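Local coordinates for fatty acid biosynthesis transcriptional regulator (Streptococcus pneumoniae, PDB 6JBX), which binds DNA as a MarR-family repressor of the pneumococcal fatty acid synthesis pathway, with acyl-ACP as its co-repressor, at residues 23-26 against 27-31; 44-47 against 48-51; 78-81 against 82-85; 103-106 against 107-110; 124-127 against 128-131. All coordinates share one frame; numbering follows the deposited sequence.

Contact 1. Residues 23-26 against 27-31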
loop_
_atom_site.group_PDB
_atom_site.type_symbol
_atom_site.label_atom_id
_atom_site.label_comp_id
_atom_site.label_asym_id
_atom_site.label_seq_id
_atom_site.Cartn_x
_atom_site.Cartn_y
_atom_site.Cartn_z
ATOM N N ASN A 23 -3.673 4.242 -2.505
ATOM C CA ASN A 23 -4.518 4.644 -1.387
ATOM C C ASN A 23 -5.395 3.467 -0.891
ATOM O O ASN A 23 -5.828 3.466 0.296
ATOM C CB ASN A 23 -5.472 5.779 -1.776
ATOM C CG ASN A 23 -4.805 7.136 -1.917
ATOM O OD1 ASN A 23 -3.701 7.332 -1.446
ATOM N ND2 ASN A 23 -5.458 8.072 -2.583
ATOM N N ASN A 24 -5.743 2.510 -1.764
ATOM C CA ASN A 24 -6.814 1.590 -1.385
ATOM C C ASN A 24 -6.378 0.105 -1.284
ATOM O O ASN A 24 -7.137 -0.713 -0.726
ATOM C CB ASN A 24 -8.026 1.716 -2.293
ATOM C CG ASN A 24 -8.722 3.060 -2.226
ATOM O OD1 ASN A 24 -9.342 3.459 -3.199
ATOM N ND2 ASN A 24 -8.611 3.782 -1.125
ATOM N N VAL A 25 -5.238 -0.295 -1.803
ATOM C CA VAL A 25 -4.947 -1.724 -1.997
ATOM C C VAL A 25 -4.905 -2.422 -0.624
ATOM O O VAL A 25 -5.429 -3.525 -0.519
ATOM C CB VAL A 25 -3.647 -1.980 -2.762
ATOM C CG1 VAL A 25 -2.421 -1.445 -2.019
ATOM C CG2 VAL A 25 -3.503 -3.479 -3.078
ATOM N N LEU A 26 -4.321 -1.790 0.403
ATOM C CA LEU A 26 -4.193 -2.440 1.734
ATOM C C LEU A 26 -5.567 -2.530 2.416
ATOM O O LEU A 26 -5.837 -3.500 3.062
ATOM C CB LEU A 26 -3.192 -1.687 2.625
ATOM C CG LEU A 26 -1.713 -1.891 2.278
ATOM C CD1 LEU A 26 -0.794 -1.374 3.364
ATOM C CD2 LEU A 26 -1.369 -3.327 1.965
ATOM N N VAL A 27 -6.419 -1.539 2.250
ATOM C CA VAL A 27 -7.770 -1.588 2.742
ATOM C C VAL A 27 -8.568 -2.700 2.054
ATOM O O VAL A 27 -9.304 -3.414 2.703
ATOM C CB VAL A 27 -8.467 -0.225 2.587
ATOM C CG1 VAL A 27 -9.887 -0.303 3.078
ATOM C CG2 VAL A 27 -7.727 0.861 3.370
ATOM N N ILE A 28 -8.463 -2.839 0.742
ATOM C CA ILE A 28 -9.196 -3.866 0.037
ATOM C C ILE A 28 -8.713 -5.250 0.486
ATOM O O ILE A 28 -9.526 -6.147 0.683
ATOM C CB ILE A 28 -9.092 -3.666 -1.483
ATOM C CG1 ILE A 28 -9.912 -2.440 -1.881
ATOM C CG2 ILE A 28 -9.544 -4.933 -2.210
ATOM C CD1 ILE A 28 -9.780 -2.024 -3.313
ATOM N N GLU A 29 -7.433 -5.428 0.706
ATOM C CA GLU A 29 -6.944 -6.710 1.170
ATOM C C GLU A 29 -7.450 -7.018 2.591
ATOM O O GLU A 29 -7.793 -8.136 2.898
ATOM C CB GLU A 29 -5.423 -6.730 1.193
ATOM C CG GLU A 29 -4.783 -6.621 -0.177
ATOM C CD GLU A 29 -3.282 -6.894 -0.155
ATOM O OE1 GLU A 29 -2.555 -6.233 0.627
ATOM O OE2 GLU A 29 -2.860 -7.796 -0.879
ATOM N N GLU A 30 -7.432 -6.032 3.448
ATOM C CA GLU A 30 -7.927 -6.192 4.793
ATOM C C GLU A 30 -9.426 -6.542 4.756
ATOM O O GLU A 30 -9.831 -7.410 5.471
ATOM C CB GLU A 30 -7.635 -4.946 5.619
ATOM C CG GLU A 30 -8.320 -4.965 6.979
ATOM C CD GLU A 30 -7.459 -4.947 8.236
ATOM O OE1 GLU A 30 -8.055 -5.022 9.336
ATOM O OE2 GLU A 30 -6.196 -4.833 8.142
ATOM N N VAL A 31 -10.215 -5.906 3.907
ATOM C CA VAL A 31 -11.646 -6.169 3.810
ATOM C C VAL A 31 -11.867 -7.612 3.342
ATOM O O VAL A 31 -12.762 -8.287 3.821
ATOM C CB VAL A 31 -12.358 -5.192 2.852
ATOM C CG1 VAL A 31 -13.723 -5.699 2.360
ATOM C CG2 VAL A 31 -12.511 -3.839 3.486
HETATM O O HOH W 1 -4.842 1.173 1.414
#
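L26 and E29 meet one turn apart on helix 11-34, a long helix of the dimeric MarR fold: leucine CD2 stands 3.4 Å from carboxylate OE1, the two side chains slanting across each other. E29 gets there by folding back along the helix. Its chi1 of -65° sets CG beside its own backbone N, and this methylene lies 3.2 Å from V25 O. The same carbonyl oxygen accepts E29 N at 3.0 Å, so a polar atom already bonded to the backbone is also covered by the glutamate stem. I28 repeats the pattern one residue earlier, its CG1 branch lying over N24 O. That oxygen receives I28 N at 2.9 Å, nearly head-on, with a C=O...N angle of 170°. Then the regular pattern fails: N23 O and V27 N stand 5.4 Å apart, too far for the expected helical bond, and N24 has an unusually negative phi of -118°.

Further out, the second subunit fixes N24, whose OD1 accepts from K152 of that subunit while ND2 donates to E66 O there. V25 packs on F22 of the second subunit, and its side chain is about 4 Å from bound tridecane at the nearest atoms, which places this turn at the dimer interface beside the lipid-like ligand. E30 is held from its own chain, by a salt bridge to R34 and a bond from I43 N. In the opened turn a water fills the gap, donating to N23 O at 2.7 Å and accepting from V27 N at 3.2 Å.

Contact 2. Residues 44-47 against 48-51; sequences KEMH and TIDV
K44 and T48 open this turn of helix 43-54, the leading helix of the winged helix-turn-helix domain, with a weak bond of 3.3 Å from T48 N to K44 O. The lysine chain runs up beside H47, and its NZ lies in the plane of the imidazole, at the ring edge. K44 also packs against a DNA phosphate, which marks this end of the helix as facing the nucleic acid.

E45 comes next, and its carbonyl O takes I49 N at 2.9 Å. Its side chain leads away from the turn and spends both carboxylate oxygens on other partners: OE1 in a salt bridge with K84, OE2 on S42 N just ahead of the helix.

M46 provides the apolar side-chain contact. Its CG is trans to the backbone N (chi1 -169°), and the chain then bends at chi2 (63°) and again at chi3, which brings the terminal methyl back. CE thereby reaches CG2 of I49 at 3.6 Å, the two side chains crossing at about a right angle. Both residues continue this packing onto I110 of helix 105-125, so the pair lies between the two helices.

At H47 the backbone does the gripping. Its O accepts V51 N at 3.1 Å, the donor tilted 22° from the carbonyl plane. D50 sends only its CB into the contact, 3.3 Å from M46 O, while its carboxylate is paired with K54. Beyond it, the CG2 branch of V51 touches H47 O at 3.5 Å.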
loop_
_atom_site.group_PDB
_atom_site.type_symbol
_atom_site.label_atom_id
_atom_site.label_comp_id
_atom_site.label_asym_id
_atom_site.label_seq_id
_atom_site.Cartn_x
_atom_site.Cartn_y
_atom_site.Cartn_z
ATOM N N LYS A 44 -1.720 -6.461 8.327
ATOM C CA LYS A 44 -0.344 -6.451 8.861
ATOM C C LYS A 44 -0.009 -7.765 9.569
ATOM O O LYS A 44 1.108 -8.282 9.399
ATOM C CB LYS A 44 -0.116 -5.290 9.818
ATOM C CG LYS A 44 -0.140 -3.934 9.141
ATOM C CD LYS A 44 0.831 -3.916 8.000
ATOM C CE LYS A 44 1.027 -2.559 7.375
ATOM N NZ LYS A 44 1.528 -2.735 5.988
ATOM N N GLU A 45 -0.962 -8.353 10.283
ATOM C CA GLU A 45 -0.704 -9.664 10.877
ATOM C C GLU A 45 -0.563 -10.695 9.762
ATOM O O GLU A 45 0.243 -11.612 9.887
ATOM C CB GLU A 45 -1.810 -10.139 11.838
ATOM C CG GLU A 45 -1.899 -9.320 13.117
ATOM C CD GLU A 45 -3.166 -9.571 13.934
ATOM O OE1 GLU A 45 -3.030 -9.874 15.159
ATOM O OE2 GLU A 45 -4.295 -9.471 13.354
ATOM N N MET A 46 -1.349 -10.555 8.700
ATOM C CA MET A 46 -1.232 -11.491 7.575
ATOM C C MET A 46 0.190 -11.421 6.998
ATOM O O MET A 46 0.738 -12.439 6.612
ATOM C CB MET A 46 -2.272 -11.186 6.502
ATOM C CG MET A 46 -2.404 -12.228 5.434
ATOM S SD MET A 46 -2.958 -13.874 5.958
ATOM C CE MET A 46 -1.435 -14.747 5.619
ATOM N N HIS A 47 0.838 -10.259 7.050
ATOM C CA HIS A 47 2.215 -10.203 6.535
ATOM C C HIS A 47 3.153 -11.043 7.417
ATOM O O HIS A 47 4.010 -11.720 6.896
ATOM C CB HIS A 47 2.736 -8.764 6.417
ATOM C CG HIS A 47 2.040 -7.980 5.360
ATOM N ND1 HIS A 47 1.957 -6.606 5.424
ATOM C CD2 HIS A 47 1.347 -8.375 4.264
ATOM C CE1 HIS A 47 1.253 -6.178 4.393
ATOM N NE2 HIS A 47 0.859 -7.252 3.668
ATOM N N THR A 48 3.010 -10.950 8.737
ATOM C CA THR A 48 3.809 -11.756 9.654
ATOM C C THR A 48 3.528 -13.235 9.402
ATOM O O THR A 48 4.459 -14.017 9.243
ATOM C CB THR A 48 3.570 -11.360 11.108
ATOM O OG1 THR A 48 3.878 -9.976 11.215
ATOM C CG2 THR A 48 4.415 -12.152 12.080
ATOM N N ILE A 49 2.261 -13.604 9.240
ATOM C CA ILE A 49 1.932 -15.000 8.990
ATOM C C ILE A 49 2.637 -15.480 7.711
ATOM O O ILE A 49 3.122 -16.627 7.636
ATOM C CB ILE A 49 0.412 -15.220 8.940
ATOM C CG1 ILE A 49 -0.206 -15.050 10.332
ATOM C CG2 ILE A 49 0.062 -16.564 8.331
ATOM C CD1 ILE A 49 -1.692 -15.251 10.370
ATOM N N ASP A 50 2.665 -14.620 6.716
ATOM C CA ASP A 50 3.195 -14.912 5.375
ATOM C C ASP A 50 4.699 -15.212 5.446
ATOM O O ASP A 50 5.159 -16.205 4.909
ATOM C CB ASP A 50 2.933 -13.708 4.459
ATOM C CG ASP A 50 3.205 -13.977 3.001
ATOM O OD1 ASP A 50 2.761 -15.044 2.514
ATOM O OD2 ASP A 50 3.890 -13.127 2.379
ATOM N N VAL A 51 5.440 -14.374 6.137
ATOM C CA VAL A 51 6.863 -14.602 6.314
ATOM C C VAL A 51 7.081 -15.981 6.966
ATOM O O VAL A 51 7.901 -16.776 6.493
ATOM C CB VAL A 51 7.502 -13.481 7.149
ATOM C CG1 VAL A 51 8.931 -13.820 7.536
ATOM C CG2 VAL A 51 7.450 -12.143 6.429
#

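Contact 3. Residues 78-81 against 82-85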
loop_
_atom_site.group_PDB
_atom_site.type_symbol
_atom_site.label_atom_id
_atom_site.label_comp_id
_atom_site.label_asym_id
_atom_site.label_seq_id
_atom_site.Cartn_x
_atom_site.Cartn_y
_atom_site.Cartn_z
ATOM N N LEU A 78 3.740 -11.159 17.263
ATOM C CA LEU A 78 3.824 -12.597 17.491
ATOM C C LEU A 78 3.031 -12.972 18.755
ATOM O O LEU A 78 2.346 -14.003 18.755
ATOM C CB LEU A 78 5.287 -13.033 17.615
ATOM C CG LEU A 78 6.161 -12.849 16.374
ATOM C CD1 LEU A 78 7.615 -13.092 16.739
ATOM C CD2 LEU A 78 5.750 -13.773 15.237
ATOM N N ASN A 79 3.063 -12.140 19.801
ATOM C CA ASN A 79 2.287 -12.418 21.023
ATOM C C ASN A 79 0.796 -12.502 20.678
ATOM O O ASN A 79 0.123 -13.437 21.114
ATOM C CB ASN A 79 2.484 -11.351 22.113
ATOM C CG ASN A 79 3.842 -11.397 22.787
ATOM O OD1 ASN A 79 4.607 -12.339 22.579
ATOM N ND2 ASN A 79 4.138 -10.385 23.599
ATOM N N ASN A 80 0.274 -11.523 19.920
ATOM C CA ASN A 80 -1.145 -11.554 19.474
ATOM C C ASN A 80 -1.421 -12.811 18.630
ATOM O O ASN A 80 -2.482 -13.432 18.726
ATOM C CB ASN A 80 -1.546 -10.278 18.723
ATOM C CG ASN A 80 -1.492 -9.045 19.601
ATOM O OD1 ASN A 80 -1.645 -9.137 20.823
ATOM N ND2 ASN A 80 -1.223 -7.885 19.009
ATOM N N LEU A 81 -0.502 -13.169 17.767
ATOM C CA LEU A 81 -0.761 -14.269 16.822
ATOM C C LEU A 81 -0.681 -15.601 17.595
ATOM O O LEU A 81 -1.424 -16.503 17.332
ATOM C CB LEU A 81 0.269 -14.229 15.686
ATOM C CG LEU A 81 0.075 -13.171 14.591
ATOM C CD1 LEU A 81 1.287 -13.119 13.642
ATOM C CD2 LEU A 81 -1.190 -13.459 13.790
ATOM N N GLU A 82 0.224 -15.708 18.559
ATOM C CA GLU A 82 0.302 -16.945 19.369
ATOM C C GLU A 82 -0.973 -17.038 20.216
ATOM O O GLU A 82 -1.592 -18.033 20.197
ATOM C CB GLU A 82 1.550 -16.981 20.259
ATOM C CG GLU A 82 1.786 -18.343 20.928
ATOM C CD GLU A 82 3.212 -18.634 21.399
ATOM O OE1 GLU A 82 3.901 -17.681 21.877
ATOM O OE2 GLU A 82 3.646 -19.819 21.274
ATOM N N ARG A 83 -1.357 -15.960 20.893
ATOM C CA ARG A 83 -2.600 -15.928 21.667
ATOM C C ARG A 83 -3.785 -16.362 20.790
ATOM O O ARG A 83 -4.664 -17.093 21.276
ATOM C CB ARG A 83 -2.847 -14.519 22.226
ATOM C CG ARG A 83 -4.230 -14.326 22.851
ATOM C CD ARG A 83 -4.477 -12.946 23.456
ATOM N NE ARG A 83 -4.256 -11.844 22.512
ATOM C CZ ARG A 83 -5.147 -11.417 21.620
ATOM N NH1 ARG A 83 -6.336 -11.991 21.554
ATOM N NH2 ARG A 83 -4.851 -10.427 20.797
ATOM N N LYS A 84 -3.853 -15.900 19.527
ATOM C CA LYS A 84 -5.013 -16.180 18.711
ATOM C C LYS A 84 -4.895 -17.544 18.044
ATOM O O LYS A 84 -5.805 -17.928 17.388
ATOM C CB LYS A 84 -5.224 -15.063 17.689
ATOM C CG LYS A 84 -5.730 -13.762 18.290
ATOM C CD LYS A 84 -6.188 -12.726 17.299
ATOM C CE LYS A 84 -5.055 -11.798 16.914
ATOM N NZ LYS A 84 -5.515 -10.681 16.060
ATOM N N GLY A 85 -3.779 -18.264 18.203
ATOM C CA GLY A 85 -3.687 -19.653 17.760
ATOM C C GLY A 85 -3.160 -19.844 16.339
ATOM O O GLY A 85 -3.351 -20.939 15.761
#
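N80 and R83 lie side by side and point the same way, with amide and guanidinium planes turned 69° apart. The asparagine OD1 comes in at the guanidinium edge, in its plane, where NH2 donates to it. That bond is almost straight at 174° but weak, at 3.5 Å. The arginine reaches back because its chain, extended as far as CD, bends at chi3. N80 O lies over one face of the same guanidinium, offset toward the rim.

K84 approaches N80 from another direction. Its alkyl chain curls over the N80 carbonyl, with CG 3.3 Å and CE 3.5 Å from N80 O, the second approach made possible by a turn at chi3. The same oxygen also accepts K84 N at 2.9 Å. The ammonium goes past this contact to D40 O.

E82 swings the other way, to R89 of strand 87-91, although its backbone N is firmly bound to L78 O at 2.7 Å. N79 donates through ND2 to a DNA phosphate, and R83 packs against one. At the end, G85 has a phi of 92°, and its N makes a 3.0 Å bond to E82 O and a weak one of 3.1 Å to L81 O. This is a Schellman motif, closing the DNA-recognition helix of a winged helix-turn-helix domain just before its first wing strand.

Contact 4. Residues 103-106 against 107-110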
loop_
_atom_site.group_PDB
_atom_site.type_symbol
_atom_site.label_atom_id
_atom_site.label_comp_id
_atom_site.label_asym_id
_atom_site.label_seq_id
_atom_site.Cartn_x
_atom_site.Cartn_y
_atom_site.Cartn_z
ATOM N N LEU A 103 3.972 -21.980 11.765
ATOM C CA LEU A 103 2.543 -21.790 11.702
ATOM C C LEU A 103 1.862 -22.990 12.351
ATOM O O LEU A 103 2.239 -24.112 12.093
ATOM C CB LEU A 103 2.070 -21.650 10.248
ATOM C CG LEU A 103 2.529 -20.412 9.468
ATOM C CD1 LEU A 103 1.750 -20.303 8.178
ATOM C CD2 LEU A 103 2.381 -19.132 10.270
ATOM N N THR A 104 0.803 -22.725 13.105
ATOM C CA THR A 104 -0.116 -23.771 13.524
ATOM C C THR A 104 -0.901 -24.235 12.285
ATOM O O THR A 104 -0.731 -23.713 11.180
ATOM C CB THR A 104 -1.075 -23.283 14.619
ATOM O OG1 THR A 104 -1.989 -22.298 14.109
ATOM C CG2 THR A 104 -0.348 -22.734 15.828
ATOM N N LYS A 105 -1.771 -25.206 12.474
ATOM C CA LYS A 105 -2.623 -25.646 11.388
ATOM C C LYS A 105 -3.528 -24.492 10.978
ATOM O O LYS A 105 -3.833 -24.342 9.816
ATOM C CB LYS A 105 -3.483 -26.850 11.795
ATOM C CG LYS A 105 -4.389 -27.375 10.684
ATOM C CD LYS A 105 -3.682 -27.497 9.317
ATOM C CE LYS A 105 -4.484 -26.989 8.129
ATOM N NZ LYS A 105 -3.678 -26.921 6.873
ATOM N N LYS A 106 -3.963 -23.703 11.952
ATOM C CA LYS A 106 -4.860 -22.621 11.675
ATOM C C LYS A 106 -4.104 -21.585 10.839
ATOM O O LYS A 106 -4.632 -21.079 9.868
ATOM C CB LYS A 106 -5.429 -22.047 12.976
ATOM C CG LYS A 106 -6.607 -21.098 12.813
ATOM C CD LYS A 106 -7.119 -20.524 14.139
ATOM C CE LYS A 106 -8.433 -19.780 13.988
ATOM N NZ LYS A 106 -8.749 -18.976 15.196
ATOM N N GLY A 107 -2.873 -21.305 11.219
ATOM C CA GLY A 107 -1.997 -20.413 10.486
ATOM C C GLY A 107 -1.826 -20.844 9.037
ATOM O O GLY A 107 -1.958 -20.034 8.150
ATOM N N ARG A 108 -1.564 -22.124 8.806
ATOM C CA ARG A 108 -1.412 -22.654 7.451
ATOM C C ARG A 108 -2.708 -22.426 6.661
ATOM O O ARG A 108 -2.651 -22.010 5.468
ATOM C CB ARG A 108 -1.019 -24.132 7.484
ATOM C CG ARG A 108 0.403 -24.354 7.988
ATOM C CD ARG A 108 0.979 -25.763 7.812
ATOM N NE ARG A 108 0.230 -26.807 8.502
ATOM C CZ ARG A 108 0.394 -27.153 9.775
ATOM N NH1 ARG A 108 1.317 -26.566 10.515
ATOM N NH2 ARG A 108 -0.402 -28.051 10.318
ATOM N N LEU A 109 -3.862 -22.598 7.322
ATOM C CA LEU A 109 -5.160 -22.448 6.628
ATOM C C LEU A 109 -5.334 -21.005 6.150
ATOM O O LEU A 109 -5.724 -20.788 5.025
ATOM C CB LEU A 109 -6.326 -22.812 7.549
ATOM C CG LEU A 109 -6.766 -24.275 7.577
ATOM C CD1 LEU A 109 -8.102 -24.389 8.316
ATOM C CD2 LEU A 109 -6.891 -24.853 6.176
ATOM N N ILE A 110 -5.087 -20.025 7.009
ATOM C CA ILE A 110 -5.311 -18.685 6.579
ATOM C C ILE A 110 -4.195 -18.262 5.591
ATOM O O ILE A 110 -4.441 -17.450 4.696
ATOM C CB ILE A 110 -5.470 -17.717 7.765
ATOM C CG1 ILE A 110 -6.001 -16.362 7.278
ATOM C CG2 ILE A 110 -4.175 -17.585 8.543
ATOM C CD1 ILE A 110 -6.127 -15.290 8.336
HETATM O O HOH W 2 3.654 -25.347 10.171
#
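T104 O accepts R108 N at 3.0 Å as the chain passes from strand 99-103 into the first turn of helix 105-125, with T104 at the N-cap. The cap itself is made by the threonine hydroxyl. With chi1 at 68°, OG1 sits between the backbone N and the carbonyl carbon, where it receives G107 N at 3.2 Å and 167°, and K106 N only weakly. OG1 is probably also hydrogen-bonded to G85 O, which ties the helix start to the end of the recognition helix.

R108 folds back over this cap. One guanidinium face covers T104 O and CA of K105, the latter 3.4 Å above the plane. Its NH1 reaches L103 O through a water, which accepts from NH1 and donates to L103 O, both at 2.7 Å. K105 crosses R108 at about a right angle, CD touching NH2 at 3.5 Å, and then extends CE to CG of L109 at 3.6 Å. On the inner side, L103 CD1 rests on the G107 backbone and the leucine packs on I49 and I52 of helix 43-54.

K105 NZ and R108 NE are 4.2 Å apart, like charges near a helix start whose N-H groups would add positive potential. The carbonyl under the guanidinium face and the water-bridged one probably ease this repulsion, while the threonine oxygen caps G107 N and, weakly, K106 N.

Contact 5. Residues 124-127 against 128-131; sequences KIID and GMSE
I126 and M129 are joined by a backbone hydrogen bond, M129 N to I126 O, of 3.0 Å and 160°. The donor does not approach along a lone pair: it stands above the carbonyl plane, 40° out of it. A second backbone bond precedes it, D127 N to K124 O at 3.0 Å, made as the chain leaves helix 105-125.

Van der Waals contacts of the M129 side chain run over the same turn. M129 has its CG beside the backbone N (chi1 -73°), and the rest of the chain is extended, which carries it back along I126 toward the helix end. SD makes an apolar contact with I126 CB at 4.2 Å, and the terminal CE reaches I125 O at 3.5 Å. Near the base of the side chain, M129 CB is 3.4 Å from I126 O, the oxygen that its own backbone N binds. I126 and M129 both also pack on I134 of helix 131-150.

These residues form a type II beta turn, I126 to M129, linking helix 105-125 to helix 131-150. G128 sits at its third position with the positive phi this turn type requires. S130 then serves as N-cap of the next helix, and its own N is bonded to E133 OE1.

Charged and interchain polar contacts complete the turn. K124 NZ and D127 OD2 form a long salt bridge of 4.0 Å, on the surface. N143 of the second subunit donates through ND2 to two carbonyl oxygens here, I125 O and D127 O.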
loop_
_atom_site.group_PDB
_atom_site.type_symbol
_atom_site.label_atom_id
_atom_site.label_comp_id
_atom_site.label_asym_id
_atom_site.label_seq_id
_atom_site.Cartn_x
_atom_site.Cartn_y
_atom_site.Cartn_z
ATOM N N LYS A 124 -5.800 -11.325 -12.813
ATOM C CA LYS A 124 -6.427 -10.152 -13.403
ATOM C C LYS A 124 -5.365 -9.264 -14.068
ATOM O O LYS A 124 -5.602 -8.725 -15.131
ATOM C CB LYS A 124 -7.266 -9.417 -12.364
ATOM C CG LYS A 124 -8.022 -8.219 -12.915
ATOM C CD LYS A 124 -8.860 -8.499 -14.153
ATOM C CE LYS A 124 -9.709 -7.294 -14.501
ATOM N NZ LYS A 124 -10.396 -7.429 -15.794
ATOM N N ILE A 125 -4.185 -9.136 -13.477
ATOM C CA ILE A 125 -3.156 -8.284 -14.057
ATOM C C ILE A 125 -2.850 -8.742 -15.491
ATOM O O ILE A 125 -2.857 -7.930 -16.384
ATOM C CB ILE A 125 -1.896 -8.231 -13.183
ATOM C CG1 ILE A 125 -2.169 -7.436 -11.918
ATOM C CG2 ILE A 125 -0.724 -7.634 -13.912
ATOM C CD1 ILE A 125 -0.976 -7.339 -11.014
ATOM N N ILE A 126 -2.646 -10.039 -15.701
ATOM C CA ILE A 126 -2.316 -10.548 -17.032
ATOM C C ILE A 126 -3.559 -10.775 -17.917
ATOM O O ILE A 126 -3.424 -11.330 -18.985
ATOM C CB ILE A 126 -1.487 -11.830 -16.944
ATOM C CG1 ILE A 126 -2.311 -13.002 -16.421
ATOM C CG2 ILE A 126 -0.190 -11.596 -16.191
ATOM C CD1 ILE A 126 -1.559 -14.333 -16.427
ATOM N N ASP A 127 -4.745 -10.377 -17.532
ATOM C CA ASP A 127 -5.883 -10.598 -18.377
ATOM C C ASP A 127 -5.667 -9.942 -19.760
ATOM O O ASP A 127 -5.353 -8.752 -19.887
ATOM C CB ASP A 127 -7.147 -10.057 -17.740
ATOM C CG ASP A 127 -8.385 -10.302 -18.597
ATOM O OD1 ASP A 127 -8.722 -11.498 -18.850
ATOM O OD2 ASP A 127 -9.003 -9.299 -19.003
ATOM N N GLY A 128 -5.809 -10.735 -20.821
ATOM C CA GLY A 128 -5.757 -10.216 -22.179
ATOM C C GLY A 128 -4.342 -10.183 -22.697
ATOM O O GLY A 128 -4.125 -9.807 -23.821
ATOM N N MET A 129 -3.375 -10.601 -21.891
ATOM C CA MET A 129 -2.020 -10.546 -22.352
ATOM C C MET A 129 -1.640 -11.907 -22.954
ATOM O O MET A 129 -2.008 -12.927 -22.422
ATOM C CB MET A 129 -1.042 -10.264 -21.221
ATOM C CG MET A 129 -1.056 -8.811 -20.686
ATOM S SD MET A 129 0.144 -8.729 -19.335
ATOM C CE MET A 129 -0.250 -7.118 -18.641
ATOM N N SER A 130 -0.796 -11.864 -23.979
ATOM C CA SER A 130 -0.201 -13.056 -24.588
ATOM C C SER A 130 0.985 -13.476 -23.727
ATOM O O SER A 130 1.447 -12.705 -22.851
ATOM C CB SER A 130 0.236 -12.759 -25.989
ATOM O OG SER A 130 1.340 -11.867 -25.960
ATOM N N GLU A 131 1.496 -14.667 -23.999
ATOM C CA GLU A 131 2.629 -15.217 -23.240
ATOM C C GLU A 131 3.892 -14.370 -23.476
ATOM O O GLU A 131 4.753 -14.301 -22.628
ATOM C CB GLU A 131 2.885 -16.697 -23.594
ATOM C CG GLU A 131 1.823 -17.692 -23.095
ATOM C CD GLU A 131 1.536 -17.710 -21.589
ATOM O OE1 GLU A 131 0.323 -17.591 -21.183
ATOM O OE2 GLU A 131 2.517 -17.837 -20.804
#

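How the contacts relate
The five contacts follow one another in series along the chain, each a local stretch of helix or a helix end. Contacts 2, 3 and 4 cluster in the winged helix-turn-helix domain, their centres about 12 Å from one another: contact 2 packs on both others, and contacts 3 and 4 join where G85 meets T104. Contact 1, on helix 11-34, touches contact 2 through L26 and K44. Contact 5 lies farthest out, its centre about 39 Å from that of contact 3, yet shares helix 105-125 with contact 4. Contacts 1 and 5 both touch the second subunit; helix 105-125 thus runs from the DNA-binding domain at contact 4 to the dimer interface at contact 5.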